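Local coordinates for UDP-N-acetylglucosamine pyrophosphorylase (Entamoeba histolytica, PDB 3OC9), which probably catalyses the reaction of N-acetyl-alpha-D-glucosamine 1-phosphate with UTP to give UDP-N-acetyl-alpha-D-glucosamine and diphosphate, at residues 10-15 against 211-216; 67-72 against 94-99; 106-111 against 125-130. All coordinates share one frame; numbering follows the deposited sequence. Where two conformers were deposited one is given.

Contact 1. Residues 10-15 against 211-216; sequences VDITTN and IKIVKK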
loop_
_atom_site.group_PDB
_atom_site.type_symbol
_atom_site.label_atom_id
_atom_site.label_comp_id
_atom_site.label_asym_id
_atom_site.label_seq_id
_atom_site.Cartn_x
_atom_site.Cartn_y
_atom_site.Cartn_z
ATOM N N VAL A 10 6.248 -21.393 6.517
ATOM C CA VAL A 10 4.844 -20.941 6.421
ATOM C C VAL A 10 4.246 -21.432 5.079
ATOM O O VAL A 10 4.850 -21.195 4.030
ATOM C CB VAL A 10 4.771 -19.376 6.479
ATOM C CG1 VAL A 10 3.339 -18.863 6.248
ATOM C CG2 VAL A 10 5.321 -18.849 7.827
ATOM N N ASP A 11 3.074 -22.086 5.101
ATOM C CA ASP A 11 2.375 -22.521 3.858
ATOM C C ASP A 11 1.544 -21.375 3.224
ATOM O O ASP A 11 0.875 -20.607 3.944
ATOM C CB ASP A 11 1.414 -23.690 4.118
ATOM C CG ASP A 11 2.095 -24.924 4.713
ATOM O OD1 ASP A 11 3.156 -25.360 4.203
ATOM O OD2 ASP A 11 1.558 -25.450 5.705
ATOM N N ILE A 12 1.575 -21.294 1.889
ATOM C CA ILE A 12 0.762 -20.321 1.121
ATOM C C ILE A 12 -0.659 -20.886 1.034
ATOM O O ILE A 12 -0.863 -21.950 0.450
ATOM C CB ILE A 12 1.367 -20.073 -0.317
ATOM C CG1 ILE A 12 2.796 -19.481 -0.210
ATOM C CG2 ILE A 12 0.413 -19.198 -1.213
ATOM C CD1 ILE A 12 3.598 -19.431 -1.554
ATOM N N THR A 13 -1.628 -20.218 1.669
ATOM C CA THR A 13 -3.001 -20.750 1.768
ATOM C C THR A 13 -3.641 -20.993 0.384
ATOM O O THR A 13 -4.331 -22.011 0.176
ATOM C CB THR A 13 -3.914 -19.845 2.666
ATOM O OG1 THR A 13 -3.159 -19.362 3.809
ATOM C CG2 THR A 13 -5.119 -20.631 3.164
ATOM N N THR A 14 -3.421 -20.058 -0.542
ATOM C CA THR A 14 -3.981 -20.118 -1.924
ATOM C C THR A 14 -3.440 -21.277 -2.815
ATOM O O THR A 14 -3.990 -21.547 -3.908
ATOM C CB THR A 14 -3.874 -18.724 -2.653
ATOM O OG1 THR A 14 -2.516 -18.239 -2.625
ATOM C CG2 THR A 14 -4.760 -17.715 -1.974
ATOM N N ASN A 15 -2.396 -21.978 -2.363
ATOM C CA ASN A 15 -1.927 -23.204 -3.058
ATOM C C ASN A 15 -2.958 -24.354 -2.976
ATOM O O ASN A 15 -3.098 -25.152 -3.925
ATOM C CB ASN A 15 -0.576 -23.716 -2.490
ATOM C CG ASN A 15 0.650 -22.940 -3.008
ATOM O OD1 ASN A 15 0.550 -22.064 -3.873
ATOM N ND2 ASN A 15 1.823 -23.265 -2.455
ATOM N N ILE A 211 -2.649 -11.604 4.628
ATOM C CA ILE A 211 -1.344 -11.021 4.183
ATOM C C ILE A 211 -1.051 -11.370 2.705
ATOM O O ILE A 211 -0.870 -12.560 2.399
ATOM C CB ILE A 211 -0.139 -11.555 5.050
ATOM C CG1 ILE A 211 -0.412 -11.371 6.553
ATOM C CG2 ILE A 211 1.190 -10.854 4.652
ATOM C CD1 ILE A 211 0.626 -12.120 7.520
ATOM N N LYS A 212 -1.006 -10.364 1.812
ATOM C CA LYS A 212 -0.580 -10.598 0.398
ATOM C C LYS A 212 0.954 -10.785 0.288
ATOM O O LYS A 212 1.725 -10.042 0.917
ATOM C CB LYS A 212 -1.109 -9.492 -0.575
ATOM C CG LYS A 212 -2.590 -9.766 -1.049
ATOM C CD LYS A 212 -3.194 -8.605 -1.880
ATOM C CE LYS A 212 -4.447 -9.053 -2.682
ATOM N NZ LYS A 212 -5.027 -7.902 -3.531
ATOM N N ILE A 213 1.386 -11.785 -0.497
ATOM C CA ILE A 213 2.824 -12.089 -0.670
ATOM C C ILE A 213 3.191 -12.284 -2.144
ATOM O O ILE A 213 2.314 -12.603 -2.980
ATOM C CB ILE A 213 3.324 -13.327 0.208
ATOM C CG1 ILE A 213 2.705 -14.679 -0.233
ATOM C CG2 ILE A 213 3.054 -13.075 1.721
ATOM C CD1 ILE A 213 3.461 -15.423 -1.437
ATOM N N VAL A 214 4.474 -12.087 -2.447
ATOM C CA VAL A 214 5.062 -12.535 -3.727
ATOM C C VAL A 214 6.062 -13.677 -3.449
ATOM O O VAL A 214 6.806 -13.635 -2.461
ATOM C CB VAL A 214 5.757 -11.360 -4.523
ATOM C CG1 VAL A 214 4.718 -10.330 -5.008
ATOM C CG2 VAL A 214 6.906 -10.645 -3.676
ATOM N N LYS A 215 6.085 -14.698 -4.307
ATOM C CA LYS A 215 7.116 -15.759 -4.195
ATOM C C LYS A 215 8.550 -15.238 -4.427
ATOM O O LYS A 215 8.846 -14.670 -5.500
ATOM C CB LYS A 215 6.830 -16.870 -5.207
ATOM C CG LYS A 215 5.751 -17.841 -4.821
ATOM C CD LYS A 215 5.831 -19.033 -5.811
ATOM C CE LYS A 215 4.963 -20.184 -5.409
ATOM N NZ LYS A 215 4.864 -21.192 -6.529
ATOM N N LYS A 216 9.433 -15.413 -3.431
ATOM C CA LYS A 216 10.828 -14.877 -3.475
ATOM C C LYS A 216 11.569 -15.334 -4.749
ATOM O O LYS A 216 11.551 -16.515 -5.074
ATOM C CB LYS A 216 11.607 -15.292 -2.213
ATOM C CG LYS A 216 13.085 -14.821 -2.141
ATOM C CD LYS A 216 13.679 -14.966 -0.714
ATOM C CE LYS A 216 15.198 -14.786 -0.722
ATOM N NZ LYS A 216 15.692 -14.645 0.707
#

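Contact 2. Residues 67-72 against 94-99; sequences SIFQMT and IHWFLM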
loop_
_atom_site.group_PDB
_atom_site.type_symbol
_atom_site.label_atom_id
_atom_site.label_comp_id
_atom_site.label_asym_id
_atom_site.label_seq_id
_atom_site.Cartn_x
_atom_site.Cartn_y
_atom_site.Cartn_z
ATOM N N SER A 67 -2.182 12.539 -10.697
ATOM C CA SER A 67 -1.475 12.300 -9.427
ATOM C C SER A 67 -1.775 10.905 -8.862
ATOM O O SER A 67 -2.770 10.275 -9.244
ATOM C CB SER A 67 -1.837 13.349 -8.359
ATOM O OG SER A 67 -3.184 13.210 -7.914
ATOM N N ILE A 68 -0.923 10.452 -7.940
ATOM C CA ILE A 68 -1.138 9.168 -7.222
ATOM C C ILE A 68 -2.493 9.197 -6.478
ATOM O O ILE A 68 -3.285 8.234 -6.562
ATOM C CB ILE A 68 0.062 8.845 -6.259
ATOM C CG1 ILE A 68 1.373 8.622 -7.058
ATOM C CG2 ILE A 68 -0.249 7.642 -5.351
ATOM C CD1 ILE A 68 2.653 8.575 -6.189
ATOM N N PHE A 69 -2.769 10.295 -5.763
ATOM C CA PHE A 69 -4.073 10.467 -5.081
ATOM C C PHE A 69 -5.273 10.380 -6.050
ATOM O O PHE A 69 -6.301 9.777 -5.692
ATOM C CB PHE A 69 -4.165 11.793 -4.288
ATOM C CG PHE A 69 -3.442 11.809 -2.924
ATOM C CD1 PHE A 69 -3.314 10.665 -2.128
ATOM C CD2 PHE A 69 -2.961 13.025 -2.417
ATOM C CE1 PHE A 69 -2.672 10.725 -0.863
ATOM C CE2 PHE A 69 -2.335 13.101 -1.155
ATOM C CZ PHE A 69 -2.178 11.942 -0.386
ATOM N N GLN A 70 -5.162 10.983 -7.250
ATOM C CA GLN A 70 -6.232 10.893 -8.275
ATOM C C GLN A 70 -6.478 9.435 -8.769
ATOM O O GLN A 70 -7.641 9.048 -8.955
ATOM C CB GLN A 70 -5.985 11.846 -9.477
ATOM C CG GLN A 70 -7.111 11.771 -10.568
ATOM C CD GLN A 70 -7.019 12.870 -11.654
ATOM O OE1 GLN A 70 -6.134 13.738 -11.627
ATOM N NE2 GLN A 70 -7.958 12.833 -12.607
ATOM N N MET A 71 -5.405 8.660 -9.000
ATOM C CA MET A 71 -5.489 7.221 -9.364
ATOM C C MET A 71 -6.331 6.424 -8.344
ATOM O O MET A 71 -7.275 5.676 -8.702
ATOM C CB MET A 71 -4.089 6.571 -9.426
ATOM C CG MET A 71 -2.967 7.331 -10.147
ATOM S SD MET A 71 -2.474 6.636 -11.730
ATOM C CE MET A 71 -3.734 7.352 -12.780
ATOM N N THR A 72 -5.965 6.565 -7.062
ATOM C CA THR A 72 -6.697 5.907 -5.958
ATOM C C THR A 72 -8.185 6.326 -5.917
ATOM O O THR A 72 -9.072 5.472 -5.798
ATOM C CB THR A 72 -5.988 6.132 -4.571
ATOM O OG1 THR A 72 -4.600 5.769 -4.676
ATOM C CG2 THR A 72 -6.664 5.299 -3.446
ATOM N N ILE A 94 -17.437 3.585 -0.050
ATOM C CA ILE A 94 -16.200 3.102 0.625
ATOM C C ILE A 94 -15.483 4.261 1.362
ATOM O O ILE A 94 -14.929 5.141 0.717
ATOM C CB ILE A 94 -15.192 2.430 -0.393
ATOM C CG1 ILE A 94 -15.847 1.264 -1.142
ATOM C CG2 ILE A 94 -13.892 1.950 0.352
ATOM C CD1 ILE A 94 -14.992 0.765 -2.377
ATOM N N HIS A 95 -15.486 4.262 2.699
ATOM C CA HIS A 95 -14.775 5.298 3.485
ATOM C C HIS A 95 -13.229 5.105 3.390
ATOM O O HIS A 95 -12.757 3.961 3.360
ATOM C CB HIS A 95 -15.284 5.305 4.953
ATOM C CG HIS A 95 -16.653 5.919 5.121
ATOM N ND1 HIS A 95 -16.847 7.281 5.240
ATOM C CD2 HIS A 95 -17.890 5.363 5.137
ATOM C CE1 HIS A 95 -18.142 7.537 5.342
ATOM N NE2 HIS A 95 -18.802 6.391 5.268
ATOM N N TRP A 96 -12.473 6.216 3.327
ATOM C CA TRP A 96 -11.002 6.235 3.121
ATOM C C TRP A 96 -10.334 7.036 4.252
ATOM O O TRP A 96 -10.601 8.242 4.398
ATOM C CB TRP A 96 -10.675 6.862 1.739
ATOM C CG TRP A 96 -9.196 6.943 1.314
ATOM C CD1 TRP A 96 -8.096 6.376 1.949
ATOM C CD2 TRP A 96 -8.679 7.618 0.155
ATOM N NE1 TRP A 96 -6.938 6.676 1.237
ATOM C CE2 TRP A 96 -7.268 7.431 0.142
ATOM C CE3 TRP A 96 -9.275 8.361 -0.878
ATOM C CZ2 TRP A 96 -6.441 7.963 -0.867
ATOM C CZ3 TRP A 96 -8.448 8.894 -1.899
ATOM C CH2 TRP A 96 -7.042 8.679 -1.883
ATOM N N PHE A 97 -9.488 6.359 5.044
ATOM C CA PHE A 97 -8.791 6.977 6.197
ATOM C C PHE A 97 -7.313 7.198 5.794
ATOM O O PHE A 97 -6.609 6.233 5.445
ATOM C CB PHE A 97 -8.952 6.071 7.451
ATOM C CG PHE A 97 -10.405 5.758 7.779
ATOM C CD1 PHE A 97 -11.207 6.706 8.446
ATOM C CD2 PHE A 97 -10.977 4.543 7.406
ATOM C CE1 PHE A 97 -12.567 6.446 8.715
ATOM C CE2 PHE A 97 -12.337 4.259 7.680
ATOM C CZ PHE A 97 -13.134 5.224 8.342
ATOM N N LEU A 98 -6.866 8.463 5.840
ATOM C CA LEU A 98 -5.530 8.843 5.355
ATOM C C LEU A 98 -4.668 9.344 6.501
ATOM O O LEU A 98 -4.953 10.394 7.088
ATOM C CB LEU A 98 -5.623 9.936 4.279
ATOM C CG LEU A 98 -6.206 9.552 2.929
ATOM C CD1 LEU A 98 -7.686 9.850 2.947
ATOM C CD2 LEU A 98 -5.501 10.340 1.811
ATOM N N MET A 99 -3.613 8.587 6.822
ATOM C CA MET A 99 -2.722 8.950 7.963
ATOM C C MET A 99 -1.682 10.013 7.590
ATOM O O MET A 99 -0.923 9.846 6.622
ATOM C CB MET A 99 -2.026 7.707 8.557
ATOM C CG MET A 99 -1.285 7.981 9.887
ATOM S SD MET A 99 -0.744 6.492 10.812
ATOM C CE MET A 99 0.550 5.882 9.760
#

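Contact 3. Residues 106-111 against 125-130; sequences EEINNY and IHCFPQ. With EDO (1,2-ethanediol), chain C.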
loop_
_atom_site.group_PDB
_atom_site.type_symbol
_atom_site.label_atom_id
_atom_site.label_comp_id
_atom_site.label_asym_id
_atom_site.label_seq_id
_atom_site.Cartn_x
_atom_site.Cartn_y
_atom_site.Cartn_z
ATOM N N GLU A 106 -2.943 20.266 7.022
ATOM C CA GLU A 106 -3.646 21.373 6.352
ATOM C C GLU A 106 -3.417 21.369 4.824
ATOM O O GLU A 106 -4.368 21.575 4.043
ATOM C CB GLU A 106 -3.277 22.732 6.983
ATOM C CG GLU A 106 -3.977 23.934 6.331
ATOM C CD GLU A 106 -3.552 25.300 6.902
ATOM O OE1 GLU A 106 -3.000 25.362 8.022
ATOM O OE2 GLU A 106 -3.792 26.329 6.227
ATOM N N GLU A 107 -2.168 21.133 4.401
ATOM C CA GLU A 107 -1.818 21.087 2.962
ATOM C C GLU A 107 -2.576 19.964 2.197
ATOM O O GLU A 107 -3.065 20.171 1.073
ATOM C CB GLU A 107 -0.286 20.996 2.781
ATOM C CG GLU A 107 0.183 20.749 1.332
ATOM C CD GLU A 107 1.711 20.719 1.143
ATOM O OE1 GLU A 107 2.461 20.464 2.119
ATOM O OE2 GLU A 107 2.157 20.940 -0.010
ATOM N N ILE A 108 -2.698 18.791 2.818
ATOM C CA ILE A 108 -3.423 17.672 2.190
ATOM C C ILE A 108 -4.938 17.924 2.098
ATOM O O ILE A 108 -5.550 17.686 1.056
ATOM C CB ILE A 108 -3.097 16.307 2.875
ATOM C CG1 ILE A 108 -1.608 15.994 2.707
ATOM C CG2 ILE A 108 -3.944 15.165 2.264
ATOM C CD1 ILE A 108 -1.058 15.044 3.730
ATOM N N ASN A 109 -5.537 18.436 3.176
ATOM C CA ASN A 109 -6.956 18.813 3.162
ATOM C C ASN A 109 -7.282 19.841 2.056
ATOM O O ASN A 109 -8.284 19.695 1.336
ATOM C CB ASN A 109 -7.400 19.350 4.547
ATOM C CG ASN A 109 -7.819 18.240 5.520
ATOM O OD1 ASN A 109 -8.295 17.178 5.119
ATOM N ND2 ASN A 109 -7.710 18.526 6.814
ATOM N N ASN A 110 -6.423 20.856 1.920
ATOM C CA ASN A 110 -6.586 21.874 0.877
ATOM C C ASN A 110 -6.460 21.288 -0.536
ATOM O O ASN A 110 -7.192 21.702 -1.446
ATOM C CB ASN A 110 -5.587 23.023 1.059
ATOM C CG ASN A 110 -5.978 23.975 2.178
ATOM O OD1 ASN A 110 -7.149 24.080 2.548
ATOM N ND2 ASN A 110 -4.994 24.682 2.716
ATOM N N TYR A 111 -5.546 20.325 -0.717
ATOM C CA TYR A 111 -5.331 19.674 -2.023
ATOM C C TYR A 111 -6.613 18.974 -2.505
ATOM O O TYR A 111 -7.044 19.188 -3.649
ATOM C CB TYR A 111 -4.121 18.708 -1.989
ATOM C CG TYR A 111 -3.863 17.989 -3.302
ATOM C CD1 TYR A 111 -4.324 16.682 -3.510
ATOM C CD2 TYR A 111 -3.168 18.618 -4.347
ATOM C CE1 TYR A 111 -4.098 16.014 -4.728
ATOM C CE2 TYR A 111 -2.950 17.958 -5.578
ATOM C CZ TYR A 111 -3.412 16.653 -5.743
ATOM O OH TYR A 111 -3.210 15.989 -6.932
ATOM N N ILE A 125 -13.862 11.067 2.866
ATOM C CA ILE A 125 -12.402 11.280 2.971
ATOM C C ILE A 125 -12.079 11.751 4.387
ATOM O O ILE A 125 -12.641 12.758 4.816
ATOM C CB ILE A 125 -11.951 12.403 1.994
ATOM C CG1 ILE A 125 -12.233 12.004 0.549
ATOM C CG2 ILE A 125 -10.467 12.762 2.186
ATOM C CD1 ILE A 125 -11.275 10.976 0.027
ATOM N N HIS A 126 -11.175 11.052 5.098
ATOM C CA HIS A 126 -10.874 11.374 6.516
ATOM C C HIS A 126 -9.365 11.406 6.836
ATOM O O HIS A 126 -8.763 10.348 7.116
ATOM C CB HIS A 126 -11.572 10.370 7.467
ATOM C CG HIS A 126 -13.004 10.080 7.118
ATOM N ND1 HIS A 126 -14.059 10.814 7.627
ATOM C CD2 HIS A 126 -13.558 9.122 6.329
ATOM C CE1 HIS A 126 -15.197 10.335 7.152
ATOM N NE2 HIS A 126 -14.923 9.302 6.365
ATOM N N CYS A 127 -8.773 12.607 6.847
ATOM C CA CYS A 127 -7.352 12.768 7.227
ATOM C C CYS A 127 -7.207 12.797 8.758
ATOM O O CYS A 127 -7.984 13.494 9.451
ATOM C CB CYS A 127 -6.751 14.057 6.602
ATOM S SG CYS A 127 -6.619 14.107 4.784
ATOM N N PHE A 128 -6.256 12.020 9.292
ATOM C CA PHE A 128 -5.979 11.969 10.766
ATOM C C PHE A 128 -4.473 11.975 11.119
ATOM O O PHE A 128 -3.668 11.399 10.393
ATOM C CB PHE A 128 -6.681 10.765 11.426
ATOM C CG PHE A 128 -6.131 9.408 11.010
ATOM C CD1 PHE A 128 -6.457 8.839 9.748
ATOM C CD2 PHE A 128 -5.308 8.683 11.876
ATOM C CE1 PHE A 128 -5.937 7.578 9.369
ATOM C CE2 PHE A 128 -4.792 7.425 11.513
ATOM C CZ PHE A 128 -5.110 6.865 10.253
ATOM N N PRO A 129 -4.080 12.624 12.250
ATOM C CA PRO A 129 -2.630 12.684 12.539
ATOM C C PRO A 129 -2.090 11.548 13.426
ATOM O O PRO A 129 -2.793 11.083 14.329
ATOM C CB PRO A 129 -2.475 14.043 13.252
ATOM C CG PRO A 129 -3.814 14.239 13.969
ATOM C CD PRO A 129 -4.852 13.603 13.049
ATOM N N GLN A 130 -0.858 11.113 13.153
ATOM C CA GLN A 130 -0.089 10.221 14.062
ATOM C C GLN A 130 0.874 11.060 14.924
ATOM O O GLN A 130 1.124 12.241 14.623
ATOM C CB GLN A 130 0.677 9.129 13.275
ATOM C CG GLN A 130 1.837 9.677 12.395
ATOM C CD GLN A 130 2.606 8.616 11.586
ATOM O OE1 GLN A 130 2.722 8.721 10.348
ATOM N NE2 GLN A 130 3.170 7.624 12.275
HETATM C C1 EDO C . 6.176 7.027 9.983
HETATM O O1 EDO C . 4.872 6.676 9.484
HETATM C C2 EDO C . 7.232 7.122 8.875
HETATM O O2 EDO C . 7.770 5.822 8.571
HETATM O O HOH W 1 -10.239 15.093 6.321
HETATM O O HOH W 2 -8.817 16.559 8.953
#

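Contact 1. Residues 10-15 against 211-216
Ile12 and Ile213 meet through the ends of their longer branches, and their torsions differ sharply. In Ile12, CG1 stands anti to the carbonyl carbon (chi1 -61°) and the branch then runs straight out, so that CD1 is carried well clear of the backbone. In Ile213, CG1 instead sits between the backbone N and the carbonyl carbon (chi1 67°), and a second turn (chi2 85°) folds CD1 round. The two branches approach at a slant, and CD1 of Ile12 touches CD1 of Ile213 at 4.0 Å, methyl against methyl, while the CA atoms of Ile12 and Ile213 remain 8.7 Å apart.

The same Ile12 methyl has a second neighbour in a lysine. The extended chain of Lys215 passes roughly at right angles to the isoleucine, and its CE lies 4.2 Å from Ile12 CD1; the touching part is thus aliphatic, although the residue ends in an ammonium group. Behind the methyl, the chain turns tightly: Asn15 N bonds to Ile12 O at 3.2 Å, which closes an i to i+3 turn just after the isoleucine.

Neighbouring strands fix the setting. Thr13 OG1 and Thr14 OG1 bond to the backbone N atoms of Ile324 and Glu326, in strand 322-326, which runs parallel to strand 209-215 beside it. Ile12 also packs on Cys258, so the N-terminal segment makes contact with three strands of the mixed sheet.

Between residues 10-15 and 211-216 the contact is therefore a small dispersive one, with just 123 Å² buried from both sides together. The directional bonds named here are those of the two threonines to strand 322-326, whereas the isoleucine methyl rests against Ile213 and the lysine stem.

Contact 2. Residues 67-72 against 94-99
Thr72 and Trp96 make the CH-pi part of the contact. The methyl CG2 of Thr72 stands over one face of the indole, 4.0 Å from the centroid of its six-membered ring and 26° off the ring normal. It is displaced toward the rim, and CZ2 of Trp96 is 3.7 Å from Thr72 CG2. The indole reaches the helix because CG of Trp96 lies anti to the backbone N (chi1 -178°), which sends the ring out from the strand. Its opposite face is met by CD1 of Leu98, from the same strand, though that leucine was modelled in two conformers and this placement is less certain.

Plain apolar packing comes next. CD1 of Phe69 lies 4.2 Å from CH2 of Trp96, and CE1 of Phe69 approaches CD2 of Leu98 at 3.9 Å, again in one of two conformers. The Phe69 ring also meets that of Phe112.

The polar atoms are served within or beyond the two segments. Ser67 is the N-cap of helix 68-87, its OG accepting from Gln70 N at 3.1 Å. Phe69 O lies close to the indole plane, at the ring edge near CH2, and it accepts a hydrogen bond from Ser73 OG; the indole NE1 is bonded to Thr40 OG1 on strand 36-41.

These pieces join a helix to the central sheet of a GT-A-type nucleotidyltransferase domain. Helix 68-72 and strand 95-99 run nearly antiparallel, at 156°, with their axes 13.0 Å apart at closest approach, a separation that large side chains must span. The chemistry is accordingly that of a buried aromatic spacer: carbon atoms fill the interval between helix and sheet, while the one polar group of the indole is paired with Thr40 of the neighbouring strand.

Contact 3. Residues 106-111 against 125-130
Asn109 and Cys127 bring the two backbones within 7.3 Å, CA to CA, where helix 106-111 passes over strand 125-129. The helix keeps its regular bonding here, as from Asn110 N to Glu106 O. On the strand, His126 and Phe128, the neighbours of Cys127, make backbone bonds to strand 95-100.

Cys127 directs its side chain at the helix, and SG lies 3.8 Å from CG2 of Ile108, an apolar touch against the buried Ile108. The Asn109 amide comes in on the more exposed flank, with OD1 3.5 Å from Cys127 SG. Strand 95-100, helix 105-114 and strand 125-134 form a beta-alpha-beta unit, and this contact packs its helix onto its second strand.

Two waters complete the polar side. One donates to Asn109 OD1 and accepts from Cys127 N, the latter at 2.9 Å; the other accepts from Asn109 ND2 and donates to Cys127 O at 3.2 Å. Both ends of the amide are thus tied through water to the peptide groups of one residue, which would fix its flip. Farther along the strand, Gln130 OE1 accepts a bond of 3.1 Å from O1 of an ethanediol, probably a crystallisation additive.

From the N terminus, residues 10-15 open the longest loop, which contact 1 closes almost 200 residues later at 211-216. Contacts 2 and 3 are nested inside it and follow each other in series: residues 67-72 close on 94-99, and only then do residues 106-111 open the shorter loop ending at 125-130. Strands 95-100 and 125-134 are neighbours in the sheet, which brings Trp96 O to His126 N; the hydroxyls of Ser67 and Tyr111 meet separately, on the helix side. Contact 1 reaches the same sheet at strand 209-215, about 34 Å from contact 3 between centres, on the opposite side of the chain's centre.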